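Local coordinates for SdbC (Legionella pneumophila subsp. pneumophila, PDB 4KSN), which is a Legionella effector protein of unknown biochemical function, represented here by its C-terminal domain, at residues D8-L11 with A12-Y15. The protein carries 1 engineered substitution. Residues are numbered along the deposited sequence; the frame is centred on the assembly and turned at random. Where two conformers were deposited one is given.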
loop_
_atom_site.group_PDB
_atom_site.type_symbol
_atom_site.label_atom_id
_atom_site.label_comp_id
_atom_site.label_asym_id
_atom_site.label_seq_id
_atom_site.Cartn_x
_atom_site.Cartn_y
_atom_site.Cartn_z
ATOM N N ASP A 8 -12.384 -6.540 14.413
ATOM C CA ASP A 8 -12.661 -5.130 13.995
ATOM C C ASP A 8 -11.507 -4.577 13.141
ATOM O O ASP A 8 -10.501 -4.086 13.667
ATOM C CB ASP A 8 -12.927 -4.236 15.226
ATOM C CG ASP A 8 -13.304 -2.802 14.850
ATOM O OD1 ASP A 8 -13.105 -2.424 13.679
ATOM O OD2 ASP A 8 -13.796 -2.046 15.719
ATOM N N THR A 9 -11.692 -4.612 11.825
ATOM C CA THR A 9 -10.591 -4.440 10.895
ATOM C C THR A 9 -10.096 -2.977 10.725
ATOM O O THR A 9 -10.860 -2.024 10.471
ATOM C CB THR A 9 -10.909 -5.079 9.532
ATOM O OG1 THR A 9 -9.752 -5.001 8.695
ATOM C CG2 THR A 9 -12.105 -4.394 8.855
ATOM N N HIS A 10 -8.782 -2.844 10.859
ATOM C CA HIS A 10 -8.103 -1.541 10.833
ATOM C C HIS A 10 -8.055 -1.017 9.400
ATOM O O HIS A 10 -7.589 -1.708 8.510
ATOM C CB HIS A 10 -6.684 -1.741 11.366
ATOM C CG HIS A 10 -5.788 -0.559 11.177
ATOM N ND1 HIS A 10 -5.094 -0.333 10.006
ATOM C CD2 HIS A 10 -5.454 0.448 12.012
ATOM C CE1 HIS A 10 -4.389 0.780 10.123
ATOM N NE2 HIS A 10 -4.581 1.267 11.335
ATOM N N LEU A 11 -8.521 0.194 9.187
ATOM C CA LEU A 11 -8.625 0.791 7.864
ATOM C C LEU A 11 -7.523 1.832 7.594
ATOM O O LEU A 11 -6.890 1.810 6.539
ATOM C CB LEU A 11 -9.990 1.453 7.746
ATOM C CG LEU A 11 -10.584 1.759 6.385
ATOM C CD1 LEU A 11 -10.931 0.485 5.618
ATOM C CD2 LEU A 11 -11.816 2.623 6.576
ATOM N N ALA A 12 -7.284 2.728 8.545
ATOM C CA ALA A 12 -6.336 3.852 8.350
ATOM C C ALA A 12 -5.874 4.384 9.690
ATOM O O ALA A 12 -6.448 4.061 10.698
ATOM C CB ALA A 12 -7.006 4.976 7.587
ATOM N N ASP A 13 -4.820 5.160 9.676
ATOM C CA ASP A 13 -4.341 5.844 10.864
ATOM C C ASP A 13 -4.533 7.327 10.606
ATOM O O ASP A 13 -4.441 7.777 9.453
ATOM C CB ASP A 13 -2.871 5.645 11.075
ATOM C CG ASP A 13 -2.505 4.186 11.201
ATOM O OD1 ASP A 13 -3.216 3.475 11.920
ATOM O OD2 ASP A 13 -1.505 3.801 10.571
ATOM N N LEU A 14 -4.712 8.063 11.686
ATOM C CA LEU A 14 -4.738 9.527 11.671
ATOM C C LEU A 14 -3.875 9.968 12.829
ATOM O O LEU A 14 -3.531 9.122 13.703
ATOM C CB LEU A 14 -6.181 9.964 11.909
ATOM C CG LEU A 14 -7.148 9.726 10.773
ATOM C CD1 LEU A 14 -8.514 10.175 11.198
ATOM C CD2 LEU A 14 -6.677 10.426 9.506
ATOM N N TYR A 15 -3.424 11.219 12.813
ATOM C CA TYR A 15 -2.516 11.685 13.825
ATOM C C TYR A 15 -3.027 13.042 14.341
ATOM O O TYR A 15 -3.387 13.907 13.545
ATOM C CB TYR A 15 -1.101 11.815 13.247
ATOM C CG TYR A 15 -0.509 10.525 12.889
ATOM C CD1 TYR A 15 -0.734 9.936 11.619
ATOM C CD2 TYR A 15 0.170 9.785 13.829
ATOM C CE1 TYR A 15 -0.279 8.710 11.335
ATOM C CE2 TYR A 15 0.627 8.519 13.526
ATOM C CZ TYR A 15 0.437 8.017 12.283
ATOM O OH TYR A 15 0.901 6.790 11.977
#
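His10 reaches forward along its own strand to Asp13, and the imidazole NE2 donates a hydrogen bond to the carboxylate OD1 over 2.7 Å. The bond is nearly straight, with an N-H...O angle of 164°, and OD1 lies almost exactly in the ring plane, where the N-H of the imidazole points. The two side chains cross at about a right angle. The carboxylate plane stands 53° from that of the ring, and the donor meets OD1 from above it, tilted well out of the plane. Both first torsions serve the meeting. His10 holds CG anti to its backbone N, which carries the ring in the direction of the following residues; Asp13 sets CG beside its own N, turning the carboxylate back toward the ring.

Strand 10-20 is the middle strand of a three-stranded antiparallel sheet, between 26-33 and 62-71. A strand of regular pleat puts residues three apart on opposite faces. Here a classic beta bulge intervenes: Leu11 and Ala12 both face Val69, and Leu11 takes a helix-like backbone. The extra residue brings His10 and Asp13 to one side. The Ala12 methyl lies close against the Leu11 carbonyl (CB to Leu11 C 3.2 Å), where a small side chain is probably well suited, and Ala12 N lies over one face of the imidazole, 3.8 Å above the plane and offset toward the rim. In the conformer given, Leu11 packs on Ile30 of the second subunit and Ile41 of the third, as suits a branched aliphatic chain.

With one ring nitrogen tied to a carboxylate, the imidazole's rotation is probably restrained, and the nearby negative charge would be expected to favour a protonated, positively charged histidine.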